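Local structure of ErfK/YbiS/YcfS/YnhG family protein (Xylanimonas cellulosilytica, 4LPQ) at residues Y41-Q46 with S170-Y175; G31-K36 with R183-A188; L58-V63 with D93-L98; R107-S112 with M189-D194. The protein probably acts as a peptidoglycan L,D-transpeptidase in cell-wall synthesis, this piece joining a putative peptidoglycan-binding domain to the catalytic YkuD domain. All blocks are in the same frame, centred on the assembly; numbering follows the deposited sequence. Where two conformers were deposited one is given.

Contact 1: residues Y41-Q46 with S170-Y175; sequences YGWATQ and SSIPTY
Apolar packing between Trp-43 and Ile-172 supplies the apolar part of this contact. The terminal methyl CD1 of Ile-172 sits at the edge of the indole, close to the ring plane, with CD1 3.7 Å from CH2 of Trp-43; the two side chains run across each other at about a right angle. Trp-43 reaches over because its CG is anti to the backbone N (chi1 -166°), which sends the benzo end of the indole outward from the first turn of helix 43-56, with Gly-42 at the N-cap position. That helix belongs to the putative peptidoglycan-binding domain, whereas 170-175 is a loop of the YkuD catalytic domain between strands 164-168 and 182-184, so the indole bridges two domains. Ser-185 lies against the same indole.

The polar part passes through one water. It accepts from NE1 of Trp-43 at 2.9 Å, lying in the ring plane, and donates to the carbonyl O of Ser-170 at 2.8 Å. That carbonyl also stands 3.6 Å from CZ2 of Trp-43, approaching the ring obliquely. Behind Ile-172, its own carbonyl O accepts from ND2 of Asn-110, and O of Ser-171 accepts from NH1 of Arg-183.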
loop_
_atom_site.group_PDB
_atom_site.type_symbol
_atom_site.label_atom_id
_atom_site.label_comp_id
_atom_site.label_asym_id
_atom_site.label_seq_id
_atom_site.Cartn_x
_atom_site.Cartn_y
_atom_site.Cartn_z
ATOM N N TYR A 41 18.490 -2.607 -0.208
ATOM C CA TYR A 41 17.307 -1.751 -0.358
ATOM C C TYR A 41 16.918 -1.692 -1.836
ATOM O O TYR A 41 17.401 -0.854 -2.602
ATOM C CB TYR A 41 17.579 -0.417 0.243
ATOM C CG TYR A 41 16.445 0.559 0.387
ATOM C CD1 TYR A 41 15.408 0.623 -0.515
ATOM C CD2 TYR A 41 16.420 1.465 1.445
ATOM C CE1 TYR A 41 14.455 1.633 -0.463
ATOM C CE2 TYR A 41 15.492 2.475 1.544
ATOM C CZ TYR A 41 14.498 2.542 0.595
ATOM O OH TYR A 41 13.536 3.541 0.639
ATOM N N GLY A 42 16.059 -2.636 -2.224
ATOM C CA GLY A 42 15.479 -2.723 -3.506
ATOM C C GLY A 42 14.052 -2.303 -3.598
ATOM O O GLY A 42 13.568 -1.537 -2.747
ATOM N N TRP A 43 13.365 -2.752 -4.642
ATOM C CA TRP A 43 12.001 -2.343 -4.895
ATOM C C TRP A 43 11.030 -2.646 -3.777
ATOM O O TRP A 43 10.140 -1.838 -3.444
ATOM C CB TRP A 43 11.537 -2.918 -6.236
ATOM C CG TRP A 43 10.322 -2.386 -6.828
ATOM C CD1 TRP A 43 10.213 -1.469 -7.811
ATOM C CD2 TRP A 43 8.990 -2.833 -6.561
ATOM N NE1 TRP A 43 8.891 -1.223 -8.127
ATOM C CE2 TRP A 43 8.123 -2.079 -7.373
ATOM C CE3 TRP A 43 8.428 -3.763 -5.666
ATOM C CZ2 TRP A 43 6.752 -2.209 -7.345
ATOM C CZ3 TRP A 43 7.029 -3.932 -5.681
ATOM C CH2 TRP A 43 6.233 -3.121 -6.487
ATOM N N ALA A 44 11.157 -3.879 -3.228
ATOM C CA ALA A 44 10.251 -4.308 -2.188
ATOM C C ALA A 44 10.423 -3.471 -0.915
ATOM O O ALA A 44 9.465 -3.058 -0.257
ATOM C CB ALA A 44 10.446 -5.782 -1.911
ATOM N N THR A 45 11.673 -3.186 -0.601
ATOM C CA THR A 45 11.954 -2.339 0.522
ATOM C C THR A 45 11.435 -0.927 0.317
ATOM O O THR A 45 10.892 -0.283 1.213
ATOM C CB THR A 45 13.485 -2.320 0.861
ATOM O OG1 THR A 45 13.895 -3.623 1.208
ATOM C CG2 THR A 45 13.811 -1.394 2.010
ATOM N N GLN A 46 11.533 -0.448 -0.941
ATOM C CA GLN A 46 10.984 0.856 -1.267
ATOM C C GLN A 46 9.531 0.950 -0.948
ATOM O O GLN A 46 9.056 1.978 -0.416
ATOM C CB GLN A 46 11.265 1.177 -2.750
ATOM C CG GLN A 46 10.821 2.548 -3.181
ATOM C CD GLN A 46 11.738 3.519 -2.599
ATOM O OE1 GLN A 46 12.640 3.961 -3.229
ATOM N NE2 GLN A 46 11.481 3.895 -1.358
ATOM N N SER A 170 2.209 -2.984 -11.372
ATOM C CA SER A 170 3.645 -2.833 -11.473
ATOM C C SER A 170 4.232 -1.601 -10.838
ATOM O O SER A 170 5.428 -1.566 -10.584
ATOM C CB SER A 170 4.063 -2.802 -12.963
ATOM O OG SER A 170 3.422 -1.679 -13.607
ATOM N N SER A 171 3.428 -0.588 -10.660
ATOM C CA SER A 171 3.863 0.726 -10.128
ATOM C C SER A 171 2.840 1.236 -9.133
ATOM O O SER A 171 1.650 1.444 -9.433
ATOM C CB SER A 171 4.086 1.719 -11.224
ATOM O OG SER A 171 4.571 2.961 -10.659
ATOM N N ILE A 172 3.352 1.539 -7.955
ATOM C CA ILE A 172 2.554 2.020 -6.824
ATOM C C ILE A 172 3.314 3.246 -6.268
ATOM O O ILE A 172 4.060 3.112 -5.294
ATOM C CB ILE A 172 2.319 0.947 -5.784
ATOM C CG1 ILE A 172 1.830 -0.348 -6.395
ATOM C CG2 ILE A 172 1.309 1.453 -4.792
ATOM C CD1 ILE A 172 2.941 -1.350 -6.648
ATOM N N PRO A 173 3.102 4.416 -6.894
ATOM C CA PRO A 173 3.925 5.528 -6.537
ATOM C C PRO A 173 3.466 6.258 -5.262
ATOM O O PRO A 173 2.496 5.853 -4.614
ATOM C CB PRO A 173 3.785 6.441 -7.679
ATOM C CG PRO A 173 2.698 6.025 -8.440
ATOM C CD PRO A 173 2.314 4.685 -8.105
ATOM N N THR A 174 4.207 7.280 -4.888
ATOM C CA THR A 174 3.943 8.037 -3.723
ATOM C C THR A 174 2.823 9.075 -3.805
ATOM O O THR A 174 2.545 9.770 -2.830
ATOM C CB THR A 174 5.192 8.739 -3.239
ATOM O OG1 THR A 174 5.635 9.630 -4.260
ATOM C CG2 THR A 174 6.321 7.817 -2.839
ATOM N N TYR A 175 2.198 9.158 -4.956
ATOM C CA TYR A 175 1.023 9.979 -5.182
ATOM C C TYR A 175 -0.049 9.114 -5.806
ATOM O O TYR A 175 0.234 8.032 -6.339
ATOM C CB TYR A 175 1.418 11.158 -6.129
ATOM C CG TYR A 175 1.918 10.733 -7.489
ATOM C CD1 TYR A 175 1.075 10.530 -8.538
ATOM C CD2 TYR A 175 3.261 10.464 -7.705
ATOM C CE1 TYR A 175 1.516 10.112 -9.767
ATOM C CE2 TYR A 175 3.730 10.009 -8.949
ATOM C CZ TYR A 175 2.838 9.867 -10.002
ATOM O OH TYR A 175 3.291 9.448 -11.221
HETATM O O HOH W 1 7.412 0.320 -10.087
#

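Contact 2: residues G31-K36 with R183-A188; sequences GYFILK and RVSNAA
Phe-33 lays one face of its ring on the first turn of helix 186-196. CA of Ala-188 stands over that face, 4.0 Å from the ring centroid and 22° off the normal, a CH-pi contact displaced toward the CE2 rim. The methyl groups border it: CB of Ala-188 is 4.0 Å from CD2 of Phe-33, and CB of Ala-187 is equally far from CE2. At the far corner of the ring, CZ of Phe-33 comes within 3.6 Å of the carbonyl O of Ala-187, which meets the ring obliquely.

Two features set these groups in place. Phe-33 has CG anti to its N (chi1 -178°), carrying the ring away from the loop and onto the helix. On the other side, Ser-185 is the N-cap: its OG accepts from N of Ala-188 at 3.0 Å, with a fairly straight N-H...O angle of 160°. Farther out, Gly-31 ends helix 18-30 in a Schellman motif, and backbone bonds of Gly-31 and Phe-33 with Ile-108 tie the loop to strand 104-110. Trp-191 also meets the Phe-33 ring.

The peptidoglycan-binding loop thus meets the catalytic domain through a ring laid on alanine CA and CB, while the N-H of Ala-188, beside the CE2 rim, is already satisfied by the serine cap.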
loop_
_atom_site.group_PDB
_atom_site.type_symbol
_atom_site.label_atom_id
_atom_site.label_comp_id
_atom_site.label_asym_id
_atom_site.label_seq_id
_atom_site.Cartn_x
_atom_site.Cartn_y
_atom_site.Cartn_z
ATOM N N GLY A 31 4.991 -4.131 11.193
ATOM C CA GLY A 31 3.877 -4.496 10.352
ATOM C C GLY A 31 3.776 -3.876 8.993
ATOM O O GLY A 31 2.819 -4.083 8.268
ATOM N N TYR A 32 4.826 -3.142 8.598
ATOM C CA TYR A 32 4.876 -2.596 7.254
ATOM C C TYR A 32 5.263 -3.735 6.340
ATOM O O TYR A 32 6.207 -4.462 6.618
ATOM C CB TYR A 32 5.881 -1.430 7.205
ATOM C CG TYR A 32 5.331 -0.285 8.022
ATOM C CD1 TYR A 32 5.536 -0.215 9.403
ATOM C CD2 TYR A 32 4.515 0.700 7.473
ATOM C CE1 TYR A 32 4.974 0.767 10.156
ATOM C CE2 TYR A 32 3.893 1.689 8.238
ATOM C CZ TYR A 32 4.137 1.730 9.611
ATOM O OH TYR A 32 3.572 2.743 10.314
ATOM N N PHE A 33 4.545 -3.931 5.245
ATOM C CA PHE A 33 4.699 -5.156 4.456
ATOM C C PHE A 33 6.031 -5.221 3.775
ATOM O O PHE A 33 6.383 -4.382 2.939
ATOM C CB PHE A 33 3.610 -5.204 3.383
ATOM C CG PHE A 33 3.688 -6.465 2.560
ATOM C CD1 PHE A 33 3.257 -7.655 3.088
ATOM C CD2 PHE A 33 4.323 -6.473 1.381
ATOM C CE1 PHE A 33 3.431 -8.836 2.372
ATOM C CE2 PHE A 33 4.458 -7.599 0.667
ATOM C CZ PHE A 33 4.040 -8.788 1.140
ATOM N N ILE A 34 6.771 -6.261 4.139
ATOM C CA ILE A 34 8.102 -6.560 3.604
ATOM C C ILE A 34 8.361 -8.035 3.938
ATOM O O ILE A 34 8.166 -8.490 5.093
ATOM C CB ILE A 34 9.189 -5.625 4.189
ATOM C CG1 ILE A 34 10.503 -5.757 3.432
ATOM C CG2 ILE A 34 9.367 -5.752 5.672
ATOM C CD1 ILE A 34 11.519 -4.687 3.876
ATOM N N LEU A 35 8.848 -8.772 3.011
ATOM C CA LEU A 35 9.087 -10.214 3.158
ATOM C C LEU A 35 10.488 -10.601 3.609
ATOM O O LEU A 35 10.663 -11.645 4.254
ATOM C CB LEU A 35 8.746 -10.931 1.839
ATOM C CG LEU A 35 7.347 -10.882 1.356
ATOM C CD1 LEU A 35 7.160 -11.659 0.075
ATOM C CD2 LEU A 35 6.454 -11.430 2.420
ATOM N N LYS A 36 11.528 -9.814 3.211
ATOM C CA LYS A 36 12.938 -10.191 3.396
ATOM C C LYS A 36 13.716 -9.089 4.033
ATOM O O LYS A 36 13.613 -7.907 3.673
ATOM C CB LYS A 36 13.582 -10.368 2.028
ATOM C CG LYS A 36 13.214 -11.587 1.270
ATOM C CD LYS A 36 14.305 -11.959 0.277
ATOM C CE LYS A 36 14.534 -10.815 -0.691
ATOM N NZ LYS A 36 15.029 -11.412 -1.937
ATOM N N ARG A 183 -4.228 0.371 -6.090
ATOM C CA ARG A 183 -3.105 -0.454 -6.437
ATOM C C ARG A 183 -2.232 -0.753 -5.190
ATOM O O ARG A 183 -2.002 0.158 -4.394
ATOM C CB ARG A 183 -2.142 0.322 -7.411
ATOM C CG ARG A 183 -2.782 0.714 -8.658
ATOM C CD ARG A 183 -1.704 1.525 -9.370
ATOM N NE ARG A 183 -2.247 1.884 -10.583
ATOM C CZ ARG A 183 -1.632 2.600 -11.456
ATOM N NH1 ARG A 183 -0.349 2.961 -11.258
ATOM N NH2 ARG A 183 -2.329 2.920 -12.493
ATOM N N VAL A 184 -1.723 -1.949 -5.152
ATOM C CA VAL A 184 -0.695 -2.406 -4.200
ATOM C C VAL A 184 0.300 -3.274 -4.965
ATOM O O VAL A 184 0.048 -3.624 -6.113
ATOM C CB VAL A 184 -1.282 -3.160 -2.989
ATOM C CG1 VAL A 184 -2.281 -2.261 -2.234
ATOM C CG2 VAL A 184 -1.912 -4.465 -3.428
ATOM N N SER A 185 1.416 -3.655 -4.358
ATOM C CA SER A 185 2.349 -4.555 -5.044
ATOM C C SER A 185 1.754 -5.929 -5.287
ATOM O O SER A 185 0.860 -6.353 -4.535
ATOM C CB SER A 185 3.670 -4.695 -4.302
ATOM O OG SER A 185 3.514 -5.452 -3.103
ATOM N N ASN A 186 2.258 -6.648 -6.257
ATOM C CA ASN A 186 1.789 -8.019 -6.451
ATOM C C ASN A 186 2.021 -8.905 -5.212
ATOM O O ASN A 186 1.193 -9.683 -4.874
ATOM C CB ASN A 186 2.413 -8.609 -7.703
ATOM C CG ASN A 186 1.957 -8.012 -8.993
ATOM O OD1 ASN A 186 1.041 -7.265 -9.090
ATOM N ND2 ASN A 186 2.673 -8.400 -10.012
ATOM N N ALA A 187 3.194 -8.708 -4.573
ATOM C CA ALA A 187 3.495 -9.446 -3.381
ATOM C C ALA A 187 2.499 -9.165 -2.264
ATOM O O ALA A 187 2.074 -10.057 -1.550
ATOM C CB ALA A 187 4.905 -9.188 -2.960
ATOM N N ALA A 188 2.182 -7.884 -2.071
ATOM C CA ALA A 188 1.197 -7.515 -1.054
ATOM C C ALA A 188 -0.159 -8.142 -1.421
ATOM O O ALA A 188 -0.851 -8.644 -0.538
ATOM C CB ALA A 188 1.072 -5.989 -0.887
#

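Contact 3: residues L58-V63 with D93-L98; sequences LYRDGV and DKQILL
Arg-60 extends from a loop of the putative peptidoglycan-binding domain to the backbone of 93-95, just ahead of strand 96-101 in the YkuD catalytic domain. Arg-60 is the centre of an inverse gamma turn, and Gln-95 and Ile-96 opposite Asp-91 form a G1 beta bulge.

The guanidinium is used in two ways. In its plane, NH2 of Arg-60 donates to the carbonyl O of Asp-93 at 3.1 Å; the N-H...O angle is 148°, and the donor lies in the carbonyl plane on a lone pair. Over one face, offset toward the NH2 rim, is the carbonyl O of Lys-94, 3.7 Å from NH2 of Arg-60. The chain is extended from CG to NE, which brings the flat group this far from its loop.

Gln-95 crosses Arg-60 at about a right angle, yet its amide plane is only 16° from that of the guanidinium. Its CB points to the arginine, but the bend at chi2 (-78°) turns the amide away, where NE2 bonds to Leu-92 and Ser-113. NH1 of Arg-60 bonds to O of Thr-174, so the guanidinium holds backbone carbonyls from two loops of the catalytic domain. On the glutamine side, the methylene CG of Gln-95 lies 4.0 Å from NH1 of Arg-60.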
loop_
_atom_site.group_PDB
_atom_site.type_symbol
_atom_site.label_atom_id
_atom_site.label_comp_id
_atom_site.label_asym_id
_atom_site.label_seq_id
_atom_site.Cartn_x
_atom_site.Cartn_y
_atom_site.Cartn_z
ATOM N N LEU A 58 5.323 11.831 6.825
ATOM C CA LEU A 58 6.610 12.385 6.457
ATOM C C LEU A 58 6.747 12.541 4.979
ATOM O O LEU A 58 6.033 11.911 4.187
ATOM C CB LEU A 58 7.684 11.419 6.960
ATOM C CG LEU A 58 7.596 11.148 8.441
ATOM C CD1 LEU A 58 8.617 10.182 8.798
ATOM C CD2 LEU A 58 7.687 12.452 9.259
ATOM N N TYR A 59 7.680 13.386 4.575
ATOM C CA TYR A 59 7.940 13.606 3.159
ATOM C C TYR A 59 8.313 12.270 2.513
ATOM O O TYR A 59 9.143 11.514 3.028
ATOM C CB TYR A 59 9.095 14.621 3.016
ATOM C CG TYR A 59 9.349 15.143 1.626
ATOM C CD1 TYR A 59 8.500 16.048 1.036
ATOM C CD2 TYR A 59 10.458 14.760 0.953
ATOM C CE1 TYR A 59 8.795 16.529 -0.226
ATOM C CE2 TYR A 59 10.768 15.257 -0.270
ATOM C CZ TYR A 59 9.949 16.137 -0.872
ATOM O OH TYR A 59 10.271 16.637 -2.117
ATOM N N ARG A 60 7.652 11.965 1.396
ATOM C CA ARG A 60 7.694 10.613 0.835
ATOM C C ARG A 60 8.835 10.491 -0.146
ATOM O O ARG A 60 8.661 10.267 -1.323
ATOM C CB ARG A 60 6.380 10.299 0.186
ATOM C CG ARG A 60 5.144 10.442 1.093
ATOM C CD ARG A 60 3.854 10.438 0.296
ATOM N NE ARG A 60 2.745 10.706 1.193
ATOM C CZ ARG A 60 1.452 10.800 0.793
ATOM N NH1 ARG A 60 1.110 10.479 -0.432
ATOM N NH2 ARG A 60 0.504 11.103 1.672
ATOM N N ASP A 61 10.043 10.519 0.289
ATOM C CA ASP A 61 11.236 10.477 -0.529
ATOM C C ASP A 61 12.022 9.170 -0.506
ATOM O O ASP A 61 12.977 9.025 -1.311
ATOM C CB ASP A 61 12.168 11.650 -0.231
ATOM C CG ASP A 61 12.728 11.609 1.198
ATOM O OD1 ASP A 61 12.542 10.595 1.910
ATOM O OD2 ASP A 61 13.369 12.612 1.629
ATOM N N GLY A 62 11.610 8.171 0.307
ATOM C CA GLY A 62 12.389 6.959 0.390
ATOM C C GLY A 62 13.719 7.052 1.080
ATOM O O GLY A 62 14.384 6.037 1.159
ATOM N N VAL A 63 14.076 8.206 1.606
ATOM C CA VAL A 63 15.386 8.384 2.232
ATOM C C VAL A 63 15.160 8.379 3.752
ATOM O O VAL A 63 14.405 9.252 4.260
ATOM C CB VAL A 63 16.064 9.627 1.776
ATOM C CG1 VAL A 63 17.415 9.838 2.475
ATOM C CG2 VAL A 63 16.285 9.649 0.276
ATOM N N ASP A 93 -5.913 9.896 2.105
ATOM C CA ASP A 93 -4.986 10.982 2.323
ATOM C C ASP A 93 -3.545 10.486 2.451
ATOM O O ASP A 93 -2.592 11.074 1.897
ATOM C CB ASP A 93 -5.348 11.787 3.561
ATOM C CG ASP A 93 -6.609 12.629 3.369
ATOM O OD1 ASP A 93 -7.222 12.679 2.269
ATOM O OD2 ASP A 93 -7.009 13.196 4.400
ATOM N N LYS A 94 -3.348 9.415 3.183
ATOM C CA LYS A 94 -2.032 8.835 3.389
ATOM C C LYS A 94 -1.596 7.872 2.299
ATOM O O LYS A 94 -0.413 7.542 2.174
ATOM C CB LYS A 94 -1.911 8.171 4.765
ATOM C CG LYS A 94 -2.043 9.161 5.899
ATOM C CD LYS A 94 -1.788 8.515 7.255
ATOM C CE LYS A 94 -1.686 9.558 8.378
ATOM N NZ LYS A 94 -1.379 8.941 9.697
ATOM N N GLN A 95 -2.535 7.416 1.468
ATOM C CA GLN A 95 -2.248 6.493 0.390
ATOM C C GLN A 95 -1.650 5.174 0.912
ATOM O O GLN A 95 -0.639 4.653 0.397
ATOM C CB GLN A 95 -1.375 7.145 -0.675
ATOM C CG GLN A 95 -2.066 8.304 -1.431
ATOM C CD GLN A 95 -3.021 7.765 -2.471
ATOM O OE1 GLN A 95 -2.607 7.172 -3.470
ATOM N NE2 GLN A 95 -4.313 7.830 -2.128
ATOM N N ILE A 96 -2.326 4.574 1.940
ATOM C CA ILE A 96 -1.963 3.287 2.491
ATOM C C ILE A 96 -3.223 2.441 2.636
ATOM O O ILE A 96 -4.332 2.959 2.838
ATOM C CB ILE A 96 -1.202 3.436 3.841
ATOM C CG1 ILE A 96 -2.019 4.150 4.880
ATOM C CG2 ILE A 96 0.148 4.095 3.638
ATOM C CD1 ILE A 96 -1.337 4.434 6.195
ATOM N N LEU A 97 -2.960 1.142 2.592
ATOM C CA LEU A 97 -3.962 0.124 2.855
ATOM C C LEU A 97 -3.588 -0.565 4.144
ATOM O O LEU A 97 -2.445 -0.972 4.360
ATOM C CB LEU A 97 -4.033 -0.851 1.653
ATOM C CG LEU A 97 -5.048 -1.977 1.779
ATOM C CD1 LEU A 97 -5.471 -2.402 0.392
ATOM C CD2 LEU A 97 -4.424 -3.173 2.495
ATOM N N LEU A 98 -4.561 -0.715 5.035
ATOM C CA LEU A 98 -4.412 -1.369 6.291
ATOM C C LEU A 98 -5.200 -2.703 6.305
ATOM O O LEU A 98 -6.408 -2.669 6.032
ATOM C CB LEU A 98 -4.899 -0.510 7.446
ATOM C CG LEU A 98 -4.464 0.947 7.466
ATOM C CD1 LEU A 98 -5.039 1.676 8.669
ATOM C CD2 LEU A 98 -2.965 1.022 7.462
#

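Contact 4: residues R107-S112 with M189-D194; sequences RIINAS and MNWLWD
Arg-107 lies over one face of the Trp-191 indole, with its aliphatic part closest. CG of Arg-107 is 3.6 Å from the centroid of the six-membered ring and 24° off its normal, a CH-pi contact displaced toward CH2, the nearest ring atom at 3.3 Å from CG. The chain bends at the CB-CG bond (chi2 -63°), and in the conformer described, one of two, this bend returns the guanidinium above the same indole instead of leading it past the edge. That overlap is less certain than the one made by CG. There the two flat groups are inclined by 31°. CZ2 of Trp-191 sits under the middle of the guanidinium, 3.9 Å from CZ of Arg-107, while NH2 of Arg-107 lies 3.8 Å from NE1 of Trp-191.

Deeper in, Ile-109 and Leu-192 approach tip to tip, CD1 of Ile-109 standing 4.1 Å from CD2 of Leu-192. The same CD1 also reaches CE3 of Trp-191 at 4.3 Å. Together these side chains fill the space between strand 104-110 and helix 186-196, whose short axes come within 11.0 Å and run in broadly opposed directions but well off antiparallel. The helix here packs on the mixed sheet of the catalytic YkuD domain.

Outside this pair of segments, Trp-191 stacks with Trp-196, while Val-184 and Leu-97 pack around Ile-109.

The chemistry therefore grades from wholly apolar at Ile-109 to mixed at Arg-107, whose CB and CG cover the indole while its polar end, tilted over the ring, keeps NH1 for a hydrogen bond close by in the chain.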
loop_
_atom_site.group_PDB
_atom_site.type_symbol
_atom_site.label_atom_id
_atom_site.label_comp_id
_atom_site.label_asym_id
_atom_site.label_seq_id
_atom_site.Cartn_x
_atom_site.Cartn_y
_atom_site.Cartn_z
ATOM N N ARG A 107 -1.145 -5.428 8.917
ATOM C CA ARG A 107 -0.140 -4.942 7.972
ATOM C C ARG A 107 -0.533 -3.603 7.444
ATOM O O ARG A 107 -1.710 -3.256 7.280
ATOM C CB ARG A 107 0.106 -5.841 6.702
ATOM C CG ARG A 107 0.761 -7.169 6.852
ATOM C CD ARG A 107 2.194 -7.163 7.365
ATOM N NE ARG A 107 2.680 -8.537 7.351
ATOM C CZ ARG A 107 2.417 -9.415 8.330
ATOM N NH1 ARG A 107 1.687 -9.092 9.382
ATOM N NH2 ARG A 107 2.800 -10.668 8.244
ATOM N N ILE A 108 0.512 -2.816 7.154
ATOM C CA ILE A 108 0.396 -1.562 6.438
ATOM C C ILE A 108 1.037 -1.782 5.064
ATOM O O ILE A 108 2.211 -2.193 5.026
ATOM C CB ILE A 108 1.100 -0.386 7.156
ATOM C CG1 ILE A 108 0.677 -0.232 8.603
ATOM C CG2 ILE A 108 0.836 0.901 6.343
ATOM C CD1 ILE A 108 1.495 -0.981 9.592
ATOM N N ILE A 109 0.308 -1.435 3.991
ATOM C CA ILE A 109 0.734 -1.724 2.636
ATOM C C ILE A 109 0.735 -0.416 1.842
ATOM O O ILE A 109 -0.288 0.319 1.886
ATOM C CB ILE A 109 -0.190 -2.813 2.035
ATOM C CG1 ILE A 109 0.088 -4.149 2.683
ATOM C CG2 ILE A 109 -0.019 -2.928 0.539
ATOM C CD1 ILE A 109 -1.021 -5.161 2.538
ATOM N N ASN A 110 1.839 -0.153 1.103
ATOM C CA ASN A 110 1.822 1.017 0.240
ATOM C C ASN A 110 0.764 0.852 -0.852
ATOM O O ASN A 110 0.628 -0.175 -1.487
ATOM C CB ASN A 110 3.198 1.142 -0.396
ATOM C CG ASN A 110 3.349 2.395 -1.235
ATOM O OD1 ASN A 110 3.107 3.482 -0.730
ATOM N ND2 ASN A 110 3.719 2.218 -2.501
ATOM N N ALA A 111 -0.014 1.947 -1.082
ATOM C CA ALA A 111 -1.120 1.952 -2.032
ATOM C C ALA A 111 -1.082 3.195 -2.914
ATOM O O ALA A 111 -0.460 4.207 -2.568
ATOM C CB ALA A 111 -2.481 1.816 -1.292
ATOM N N SER A 112 -1.806 3.156 -4.058
ATOM C CA SER A 112 -2.014 4.308 -4.848
ATOM C C SER A 112 -3.359 4.220 -5.459
ATOM O O SER A 112 -3.734 3.243 -6.093
ATOM C CB SER A 112 -0.911 4.414 -5.925
ATOM O OG SER A 112 -1.044 5.583 -6.715
HETATM N N MSE A 189 -0.524 -8.127 -2.672
HETATM C CA MSE A 189 -1.819 -8.679 -3.100
HETATM C C MSE A 189 -1.805 -10.206 -2.813
HETATM O O MSE A 189 -2.812 -10.722 -2.322
HETATM C CB MSE A 189 -2.064 -8.387 -4.577
HETATM C CG MSE A 189 -3.533 -8.533 -4.883
HETATM SE SE MSE A 189 -4.540 -7.011 -4.083
HETATM C CE MSE A 189 -6.249 -7.868 -3.824
ATOM N N ASN A 190 -0.707 -10.890 -3.084
ATOM C CA ASN A 190 -0.619 -12.294 -2.841
ATOM C C ASN A 190 -0.759 -12.598 -1.362
ATOM O O ASN A 190 -1.444 -13.564 -0.979
ATOM C CB ASN A 190 0.690 -12.887 -3.409
ATOM C CG ASN A 190 0.772 -12.832 -4.921
ATOM O OD1 ASN A 190 -0.226 -12.802 -5.629
ATOM N ND2 ASN A 190 2.010 -12.854 -5.406
ATOM N N TRP A 191 -0.152 -11.764 -0.543
ATOM C CA TRP A 191 -0.259 -11.891 0.886
ATOM C C TRP A 191 -1.720 -11.748 1.350
ATOM O O TRP A 191 -2.232 -12.585 2.139
ATOM C CB TRP A 191 0.674 -10.968 1.638
ATOM C CG TRP A 191 0.591 -11.070 3.119
ATOM C CD1 TRP A 191 1.244 -11.997 3.883
ATOM C CD2 TRP A 191 -0.273 -10.339 4.010
ATOM N NE1 TRP A 191 0.854 -11.850 5.216
ATOM C CE2 TRP A 191 -0.081 -10.849 5.311
ATOM C CE3 TRP A 191 -1.168 -9.278 3.839
ATOM C CZ2 TRP A 191 -0.784 -10.363 6.411
ATOM C CZ3 TRP A 191 -1.865 -8.788 4.912
ATOM C CH2 TRP A 191 -1.665 -9.305 6.224
ATOM N N LEU A 192 -2.419 -10.725 0.876
ATOM C CA LEU A 192 -3.824 -10.511 1.180
ATOM C C LEU A 192 -4.635 -11.729 0.800
ATOM O O LEU A 192 -5.471 -12.168 1.599
ATOM C CB LEU A 192 -4.323 -9.281 0.447
ATOM C CG LEU A 192 -3.825 -7.942 0.978
ATOM C CD1 LEU A 192 -4.179 -6.811 0.011
ATOM C CD2 LEU A 192 -4.334 -7.646 2.367
ATOM N N TRP A 193 -4.444 -12.303 -0.410
ATOM C CA TRP A 193 -5.191 -13.437 -0.855
ATOM C C TRP A 193 -4.902 -14.688 -0.063
ATOM O O TRP A 193 -5.803 -15.432 0.341
ATOM C CB TRP A 193 -4.964 -13.691 -2.330
ATOM C CG TRP A 193 -5.736 -12.978 -3.314
ATOM C CD1 TRP A 193 -5.525 -11.651 -3.728
ATOM C CD2 TRP A 193 -6.764 -13.514 -4.167
ATOM N NE1 TRP A 193 -6.372 -11.359 -4.750
ATOM C CE2 TRP A 193 -7.144 -12.463 -5.056
ATOM C CE3 TRP A 193 -7.362 -14.733 -4.308
ATOM C CZ2 TRP A 193 -8.060 -12.630 -6.062
ATOM C CZ3 TRP A 193 -8.278 -14.893 -5.279
ATOM C CH2 TRP A 193 -8.609 -13.858 -6.180
ATOM N N ASP A 194 -3.613 -15.008 0.043
ATOM C CA ASP A 194 -3.154 -16.377 0.314
ATOM C C ASP A 194 -2.716 -16.617 1.741
ATOM O O ASP A 194 -2.767 -17.702 2.209
ATOM C CB ASP A 194 -2.036 -16.774 -0.629
ATOM C CG ASP A 194 -2.385 -16.753 -2.082
ATOM O OD1 ASP A 194 -3.570 -16.932 -2.423
ATOM O OD2 ASP A 194 -1.410 -16.507 -2.884
#

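In the fold
Contacts 1, 2 and 3 join the putative peptidoglycan-binding domain to the catalytic domain at three places, whereas contact 4 lies inside the latter. Contacts 2 and 4 are the nearest pair, with centres about 5 Å apart: both use helix 186-196, and N of Arg-183 pairs with O of Ser-112. The centre of contact 1 is about 9 Å from that of contact 2 and about 11 Å from that of contact 3, joined to the latter where Thr-174 meets Arg-60. The second segment of contact 3 leads into strand 96-101, the sheet neighbour of strand 104-110 in contact 4. The side chain of Ile-172 is about 8 Å from that of His-167 and about 11 Å from that of Cys-181, the predicted catalytic residues.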